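Local coordinates for putative ATP-grasp superfamily protein (Archaeoglobus fulgidus, PDB 3DF7) that is of uncharacterised function but belongs to the ATP-grasp superfamily and so probably binds ATP, at residues A[276-288]-A[293-305]. Sequence-based numbering, arbitrary orientation.
Sequences VRRQMVRKSKSAE and SVGDYTLEIIDLD
The side chains of Arg282 and Glu300 rise from the same face of the sheet and their ends converge: CG of Arg282 sits between its backbone N and carbonyl carbon (chi1 70°), with the chain extended from there to NE, while CG of Glu300 is anti to its carbonyl carbon (chi1 -48°), the chain extended beyond it. Arg282 then grips the Glu300 carboxylate side-on, Arg282 NE to Glu300 OE2 3.0 Å and Arg282 NH2 to Glu300 OE1 3.1 Å, with the two planes 59° apart. CD1 of Ile302 lies over the guanidinium face. NE comes onto OE2 from above the carboxylate plane; Ser284 OG donates to the same Glu300 OE2 over 2.6 Å on its anti side, from the other face, so this oxygen takes two donors. Replacing Glu300 by an alanine would probably leave the Arg282 charge without its mate and the Ser284 hydroxyl without the acceptor it donates to. Thr298 OG1 lies 2.8 Å from Ser284 OG and accepts the backbone N-H of Ala287, which ties the chain leaving strand 279-285 to strand 297-303. The two strands are antiparallel neighbours near one margin of a large antiparallel sheet, strand 194-200 flanking 279-285 on its other side. Paired backbone bonds join Met280 to Ile302, Arg282 to Glu300 and Ser284 to Thr298. On the reverse face, Val281 CG1 packs against Leu299 CD1 (4.0 Å), and Leu299 also touches helix 18-35, whose Glu23 takes the ammonium of Lys283. Further along, CD of Lys285 rests over the Tyr297 ring in a CH-pi contact, 3.6 Å from its centroid. Arg278 NH1 forms a salt bridge to OD2 of the C-terminal Asp305 (3.2 Å), while Arg278 NE and NH2 hydrogen-bond the carbonyls of Pro201 and Ala202.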
ATOM      1  N   VAL A 276     -16.672  11.943   8.645  1.00  9.74           N
ATOM      2  CA  VAL A 276     -15.289  11.874   9.077  1.00 10.12           C
ATOM      3  C   VAL A 276     -15.293  11.465  10.539  1.00 11.27           C
ATOM      4  O   VAL A 276     -15.761  12.203  11.403  1.00 11.28           O
ATOM      5  CB  VAL A 276     -14.564  13.225   8.909  1.00 11.36           C
ATOM      6  CG1 VAL A 276     -13.116  13.104   9.393  1.00 12.59           C
ATOM      7  CG2 VAL A 276     -14.595  13.646   7.447  1.00  9.73           C
ATOM      8  N   ARG A 277     -14.793  10.261  10.794  1.00 10.66           N
ATOM      9  CA  ARG A 277     -14.721   9.699  12.137  1.00 10.10           C
ATOM     10  C   ARG A 277     -13.321   9.109  12.247  1.00 10.23           C
ATOM     11  O   ARG A 277     -13.086   7.973  11.833  1.00  8.50           O
ATOM     12  CB  ARG A 277     -15.778   8.601  12.285  1.00 11.34           C
ATOM     13  CG  ARG A 277     -15.943   8.015  13.688  1.00 11.50           C
ATOM     14  CD  ARG A 277     -16.917   6.845  13.621  1.00 15.07           C
ATOM     15  NE  ARG A 277     -18.133   7.226  12.904  1.00 16.12           N
ATOM     16  CZ  ARG A 277     -18.898   6.382  12.220  1.00 18.24           C
ATOM     17  NH1 ARG A 277     -18.576   5.096  12.157  1.00 16.30           N
ATOM     18  NH2 ARG A 277     -19.977   6.826  11.585  1.00 15.81           N
ATOM     19  N   ARG A 278     -12.394   9.888  12.795  1.00  9.11           N
ATOM     20  CA  ARG A 278     -11.007   9.455  12.917  1.00  9.19           C
ATOM     21  C   ARG A 278     -10.825   8.069  13.528  1.00  8.25           C
ATOM     22  O   ARG A 278     -11.342   7.762  14.607  1.00  8.98           O
ATOM     23  CB  ARG A 278     -10.193  10.486  13.701  1.00  8.06           C
ATOM     24  CG  ARG A 278      -8.719  10.133  13.823  1.00  9.28           C
ATOM     25  CD  ARG A 278      -7.895  11.299  14.379  1.00 12.82           C
ATOM     26  NE  ARG A 278      -7.594  12.291  13.349  1.00 16.98           N
ATOM     27  CZ  ARG A 278      -8.044  13.542  13.350  1.00 16.08           C
ATOM     28  NH1 ARG A 278      -8.828  13.971  14.330  1.00 15.49           N
ATOM     29  NH2 ARG A 278      -7.699  14.370  12.373  1.00 14.92           N
ATOM     30  N   GLN A 279     -10.062   7.242  12.824  1.00  7.43           N
ATOM     31  CA  GLN A 279      -9.793   5.873  13.248  1.00  8.04           C
ATOM     32  C   GLN A 279      -8.311   5.634  13.490  1.00  7.79           C
ATOM     33  O   GLN A 279      -7.460   6.313  12.916  1.00  6.20           O
ATOM     34  CB  GLN A 279     -10.235   4.894  12.157  1.00  7.90           C
ATOM     35  CG  GLN A 279     -11.696   4.985  11.780  1.00  7.63           C
ATOM     36  CD  GLN A 279     -12.580   4.574  12.920  1.00  8.28           C
ATOM     37  OE1 GLN A 279     -13.433   5.341  13.374  1.00 12.56           O
ATOM     38  NE2 GLN A 279     -12.375   3.362  13.406  1.00  4.45           N
HETATM   39  N   MSE A 280      -8.009   4.667  14.351  1.00  6.53           N
HETATM   40  CA  MSE A 280      -6.628   4.281  14.571  1.00  8.32           C
HETATM   41  C   MSE A 280      -6.529   2.822  14.153  1.00  8.35           C
HETATM   42  O   MSE A 280      -7.277   1.977  14.649  1.00  7.72           O
HETATM   43  CB  MSE A 280      -6.191   4.392  16.039  1.00  7.33           C
HETATM   44  CG  MSE A 280      -4.789   3.796  16.261  1.00 12.74           C
HETATM   45 SE   MSE A 280      -4.049   3.972  18.039  1.00 19.82          SE
HETATM   46  CE  MSE A 280      -3.214   5.716  17.844  1.00 12.19           C
ATOM     47  N   VAL A 281      -5.626   2.530  13.225  1.00  8.92           N
ATOM     48  CA  VAL A 281      -5.413   1.158  12.792  1.00  9.34           C
ATOM     49  C   VAL A 281      -4.132   0.746  13.508  1.00 10.59           C
ATOM     50  O   VAL A 281      -3.163   1.500  13.520  1.00 10.11           O
ATOM     51  CB  VAL A 281      -5.189   1.063  11.254  1.00 10.97           C
ATOM     52  CG1 VAL A 281      -4.920  -0.386  10.850  1.00 10.15           C
ATOM     53  CG2 VAL A 281      -6.409   1.589  10.507  1.00 11.20           C
ATOM     54  N   ARG A 282      -4.120  -0.420  14.140  1.00 10.91           N
ATOM     55  CA  ARG A 282      -2.897  -0.834  14.810  1.00 11.38           C
ATOM     56  C   ARG A 282      -2.702  -2.333  14.809  1.00 11.68           C
ATOM     57  O   ARG A 282      -3.660  -3.107  14.884  1.00  9.89           O
ATOM     58  CB  ARG A 282      -2.857  -0.310  16.253  1.00 13.97           C
ATOM     59  CG  ARG A 282      -3.849  -0.960  17.199  1.00 13.70           C
ATOM     60  CD  ARG A 282      -3.833  -0.290  18.576  1.00 16.03           C
ATOM     61  NE  ARG A 282      -4.829  -0.891  19.456  1.00 12.88           N
ATOM     62  CZ  ARG A 282      -5.229  -0.382  20.617  1.00 14.89           C
ATOM     63  NH1 ARG A 282      -4.722   0.760  21.072  1.00 12.37           N
ATOM     64  NH2 ARG A 282      -6.156  -1.019  21.318  1.00 11.81           N
ATOM     65  N   LYS A 283      -1.439  -2.728  14.708  1.00 10.78           N
ATOM     66  CA  LYS A 283      -1.071  -4.129  14.716  1.00 12.54           C
ATOM     67  C   LYS A 283      -0.763  -4.461  16.169  1.00 13.01           C
ATOM     68  O   LYS A 283      -0.080  -3.702  16.865  1.00 10.61           O
ATOM     69  CB  LYS A 283       0.161  -4.353  13.838  1.00 13.39           C
ATOM     70  CG  LYS A 283       0.643  -5.790  13.792  1.00 16.82           C
ATOM     71  CD  LYS A 283       1.923  -5.914  12.973  1.00 17.78           C
ATOM     72  CE  LYS A 283       1.702  -5.482  11.532  1.00 18.43           C
ATOM     73  NZ  LYS A 283       2.927  -5.641  10.704  1.00 15.63           N
ATOM     74  N   SER A 284      -1.287  -5.586  16.633  1.00 11.15           N
ATOM     75  CA  SER A 284      -1.077  -5.990  18.010  1.00 12.70           C
ATOM     76  C   SER A 284      -1.049  -7.502  18.128  1.00 12.55           C
ATOM     77  O   SER A 284      -1.153  -8.220  17.128  1.00 11.17           O
ATOM     78  CB  SER A 284      -2.195  -5.422  18.892  1.00 13.90           C
ATOM     79  OG  SER A 284      -3.479  -5.775  18.386  1.00 15.49           O
ATOM     80  N   LYS A 285      -0.900  -7.973  19.363  1.00 12.74           N
ATOM     81  CA  LYS A 285      -0.871  -9.396  19.652  1.00 14.65           C
ATOM     82  C   LYS A 285      -2.124  -9.777  20.438  1.00 14.63           C
ATOM     83  O   LYS A 285      -2.388  -9.230  21.506  1.00 14.72           O
ATOM     84  CB  LYS A 285       0.374  -9.748  20.475  1.00 16.70           C
ATOM     85  CG  LYS A 285       1.705  -9.417  19.792  1.00 21.00           C
ATOM     86  CD  LYS A 285       1.902 -10.223  18.512  1.00 24.08           C
ATOM     87  CE  LYS A 285       3.005 -11.268  18.658  1.00 26.28           C
ATOM     88  NZ  LYS A 285       2.720 -12.263  19.727  1.00 29.15           N
ATOM     89  N   SER A 286      -2.902 -10.697  19.883  1.00 13.64           N
ATOM     90  CA  SER A 286      -4.113 -11.193  20.531  1.00 14.51           C
ATOM     91  C   SER A 286      -5.073 -10.135  21.073  1.00 13.49           C
ATOM     92  O   SER A 286      -5.566 -10.259  22.194  1.00 11.96           O
ATOM     93  CB  SER A 286      -3.720 -12.146  21.662  1.00 16.52           C
ATOM     94  OG  SER A 286      -2.856 -13.160  21.180  1.00 19.00           O
ATOM     95  N   ALA A 287      -5.346  -9.099  20.289  1.00 12.16           N
ATOM     96  CA  ALA A 287      -6.280  -8.068  20.734  1.00 10.40           C
ATOM     97  C   ALA A 287      -7.655  -8.725  20.846  1.00 10.47           C
ATOM     98  O   ALA A 287      -7.992  -9.614  20.058  1.00 10.73           O
ATOM     99  CB  ALA A 287      -6.321  -6.919  19.732  1.00 11.46           C
ATOM    100  N   GLU A 288      -8.448  -8.287  21.816  1.00 10.79           N
ATOM    101  CA  GLU A 288      -9.770  -8.861  22.036  1.00 11.84           C
ATOM    102  C   GLU A 288     -10.780  -8.596  20.923  1.00 12.27           C
ATOM    103  O   GLU A 288     -11.577  -9.470  20.586  1.00 11.01           O
ATOM    104  CB  GLU A 288     -10.347  -8.352  23.360  1.00 13.26           C
ATOM    105  CG  GLU A 288     -11.719  -8.930  23.691  1.00 13.70           C
ATOM    106  CD  GLU A 288     -12.239  -8.453  25.029  1.00 19.20           C
ATOM    107  OE1 GLU A 288     -11.505  -8.583  26.028  1.00 21.49           O
ATOM    108  OE2 GLU A 288     -13.380  -7.956  25.085  1.00 18.24           O
ATOM    109  N   SER A 293      -7.380 -11.563  12.157  1.00 11.77           N
ATOM    110  CA  SER A 293      -6.285 -12.161  12.912  1.00 12.82           C
ATOM    111  C   SER A 293      -5.552 -13.199  12.067  1.00 13.51           C
ATOM    112  O   SER A 293      -6.133 -13.802  11.166  1.00 11.38           O
ATOM    113  CB  SER A 293      -6.816 -12.862  14.168  1.00 11.86           C
ATOM    114  OG  SER A 293      -7.621 -12.006  14.961  1.00 15.37           O
ATOM    115  N   VAL A 294      -4.269 -13.382  12.363  1.00 13.33           N
ATOM    116  CA  VAL A 294      -3.434 -14.380  11.708  1.00 14.72           C
ATOM    117  C   VAL A 294      -2.488 -14.857  12.803  1.00 16.40           C
ATOM    118  O   VAL A 294      -1.606 -14.117  13.239  1.00 16.94           O
ATOM    119  CB  VAL A 294      -2.612 -13.799  10.537  1.00 15.82           C
ATOM    120  CG1 VAL A 294      -1.657 -14.865   9.998  1.00 16.61           C
ATOM    121  CG2 VAL A 294      -3.541 -13.335   9.421  1.00 14.74           C
ATOM    122  N   GLY A 295      -2.676 -16.091  13.253  1.00 17.96           N
ATOM    123  CA  GLY A 295      -1.835 -16.602  14.319  1.00 19.14           C
ATOM    124  C   GLY A 295      -2.129 -15.785  15.563  1.00 18.32           C
ATOM    125  O   GLY A 295      -3.295 -15.587  15.910  1.00 18.45           O
ATOM    126  N   ASP A 296      -1.084 -15.299  16.226  1.00 18.20           N
ATOM    127  CA  ASP A 296      -1.247 -14.493  17.434  1.00 20.62           C
ATOM    128  C   ASP A 296      -1.306 -13.000  17.118  1.00 19.49           C
ATOM    129  O   ASP A 296      -1.402 -12.172  18.023  1.00 19.09           O
ATOM    130  CB  ASP A 296      -0.099 -14.755  18.418  1.00 23.56           C
ATOM    131  CG  ASP A 296      -0.099 -16.176  18.959  1.00 26.28           C
ATOM    132  OD1 ASP A 296      -1.154 -16.625  19.457  1.00 28.31           O
ATOM    133  OD2 ASP A 296       0.959 -16.836  18.896  1.00 28.83           O
ATOM    134  N   TYR A 297      -1.245 -12.661  15.834  1.00 17.90           N
ATOM    135  CA  TYR A 297      -1.286 -11.266  15.418  1.00 16.47           C
ATOM    136  C   TYR A 297      -2.695 -10.804  15.076  1.00 15.52           C
ATOM    137  O   TYR A 297      -3.474 -11.531  14.456  1.00 14.81           O
ATOM    138  CB  TYR A 297      -0.362 -11.045  14.217  1.00 19.07           C
ATOM    139  CG  TYR A 297       1.099 -10.902  14.583  1.00 21.87           C
ATOM    140  CD1 TYR A 297       1.621  -9.671  14.969  1.00 23.15           C
ATOM    141  CD2 TYR A 297       1.954 -12.005  14.563  1.00 24.54           C
ATOM    142  CE1 TYR A 297       2.963  -9.536  15.328  1.00 26.17           C
ATOM    143  CE2 TYR A 297       3.298 -11.884  14.921  1.00 26.34           C
ATOM    144  CZ  TYR A 297       3.795 -10.646  15.303  1.00 27.13           C
ATOM    145  OH  TYR A 297       5.118 -10.515  15.661  1.00 30.09           O
ATOM    146  N   THR A 298      -3.020  -9.586  15.491  1.00 13.12           N
ATOM    147  CA  THR A 298      -4.328  -9.011  15.218  1.00 11.61           C
ATOM    148  C   THR A 298      -4.167  -7.601  14.673  1.00 11.48           C
ATOM    149  O   THR A 298      -3.192  -6.913  14.976  1.00 10.78           O
ATOM    150  CB  THR A 298      -5.194  -8.928  16.493  1.00 12.37           C
ATOM    151  OG1 THR A 298      -4.436  -8.311  17.544  1.00 11.64           O
ATOM    152  CG2 THR A 298      -5.646 -10.314  16.928  1.00 12.54           C
ATOM    153  N   LEU A 299      -5.116  -7.182  13.849  1.00  9.91           N
ATOM    154  CA  LEU A 299      -5.089  -5.835  13.310  1.00 10.74           C
ATOM    155  C   LEU A 299      -6.412  -5.231  13.747  1.00  8.89           C
ATOM    156  O   LEU A 299      -7.476  -5.784  13.467  1.00 10.51           O
ATOM    157  CB  LEU A 299      -4.986  -5.846  11.786  1.00 10.63           C
ATOM    158  CG  LEU A 299      -4.740  -4.452  11.197  1.00 12.92           C
ATOM    159  CD1 LEU A 299      -3.334  -3.982  11.553  1.00 13.44           C
ATOM    160  CD2 LEU A 299      -4.915  -4.488   9.697  1.00 15.39           C
ATOM    161  N   GLU A 300      -6.340  -4.108  14.450  1.00  8.28           N
ATOM    162  CA  GLU A 300      -7.537  -3.452  14.950  1.00  7.35           C
ATOM    163  C   GLU A 300      -7.777  -2.139  14.235  1.00  7.51           C
ATOM    164  O   GLU A 300      -6.859  -1.551  13.665  1.00  7.07           O
ATOM    165  CB  GLU A 300      -7.399  -3.141  16.447  1.00  9.62           C
ATOM    166  CG  GLU A 300      -6.903  -4.265  17.327  1.00 11.73           C
ATOM    167  CD  GLU A 300      -6.421  -3.755  18.675  1.00 10.98           C
ATOM    168  OE1 GLU A 300      -7.251  -3.217  19.442  1.00 11.68           O
ATOM    169  OE2 GLU A 300      -5.211  -3.876  18.962  1.00 11.00           O
ATOM    170  N   ILE A 301      -9.030  -1.698  14.281  1.00  8.16           N
ATOM    171  CA  ILE A 301      -9.459  -0.423  13.722  1.00  8.53           C
ATOM    172  C   ILE A 301     -10.390   0.124  14.800  1.00 10.54           C
ATOM    173  O   ILE A 301     -11.475  -0.418  15.023  1.00 11.47           O
ATOM    174  CB  ILE A 301     -10.244  -0.590  12.414  1.00  9.71           C
ATOM    175  CG1 ILE A 301      -9.437  -1.430  11.419  1.00  8.76           C
ATOM    176  CG2 ILE A 301     -10.533   0.781  11.816  1.00  9.16           C
ATOM    177  CD1 ILE A 301     -10.152  -1.671  10.107  1.00  7.95           C
ATOM    178  N   ILE A 302      -9.963   1.182  15.483  1.00 10.70           N
ATOM    179  CA  ILE A 302     -10.764   1.747  16.567  1.00 11.90           C
ATOM    180  C   ILE A 302     -10.994   3.246  16.438  1.00 11.87           C
ATOM    181  O   ILE A 302     -10.164   3.961  15.880  1.00  9.06           O
ATOM    182  CB  ILE A 302     -10.079   1.512  17.925  1.00 13.18           C
ATOM    183  CG1 ILE A 302      -8.758   2.286  17.971  1.00 14.85           C
ATOM    184  CG2 ILE A 302      -9.803   0.028  18.124  1.00 16.63           C
ATOM    185  CD1 ILE A 302      -7.975   2.100  19.257  1.00 16.80           C
ATOM    186  N   ASP A 303     -12.117   3.727  16.964  1.00 12.38           N
ATOM    187  CA  ASP A 303     -12.394   5.158  16.911  1.00 13.79           C
ATOM    188  C   ASP A 303     -11.354   5.870  17.768  1.00 15.28           C
ATOM    189  O   ASP A 303     -11.014   5.401  18.862  1.00 14.35           O
ATOM    190  CB  ASP A 303     -13.783   5.495  17.469  1.00 14.76           C
ATOM    191  CG  ASP A 303     -14.907   4.823  16.718  1.00 16.86           C
ATOM    192  OD1 ASP A 303     -14.839   4.710  15.472  1.00 14.66           O
ATOM    193  OD2 ASP A 303     -15.884   4.429  17.386  1.00 20.43           O
ATOM    194  N   LEU A 304     -10.859   6.998  17.269  1.00 15.83           N
ATOM    195  CA  LEU A 304      -9.866   7.806  17.973  1.00 21.47           C
ATOM    196  C   LEU A 304     -10.492   9.181  18.219  1.00 26.57           C
ATOM    197  O   LEU A 304     -11.106   9.757  17.320  1.00 29.68           O
ATOM    198  CB  LEU A 304      -8.591   7.934  17.131  1.00 15.49           C
ATOM    199  CG  LEU A 304      -7.327   8.432  17.834  1.00 16.83           C
ATOM    200  CD1 LEU A 304      -6.942   7.477  18.961  1.00 15.24           C
ATOM    201  CD2 LEU A 304      -6.196   8.532  16.814  1.00 14.32           C
ATOM    202  N   ASP A 305     -10.301   9.702  19.429  1.00 32.88           N
ATOM    203  CA  ASP A 305     -10.869  10.978  19.894  1.00 37.06           C
ATOM    204  C   ASP A 305     -12.390  10.983  19.828  1.00 39.08           C
ATOM    205  O   ASP A 305     -12.974   9.900  19.597  1.00 40.59           O
ATOM    206  CB  ASP A 305     -10.328  12.218  19.146  1.00 38.74           C
ATOM    207  CG  ASP A 305      -9.573  11.886  17.878  1.00 40.82           C
ATOM    208  OD1 ASP A 305      -8.516  11.231  17.965  1.00 44.14           O
ATOM    209  OD2 ASP A 305     -10.030  12.293  16.789  1.00 39.84           O
ATOM    210  OXT ASP A 305     -12.979  12.066  20.029  1.00 41.02           O
TER
HETATM  211  O   HOH W   1     -16.765   3.457  13.693  1.00 17.49           O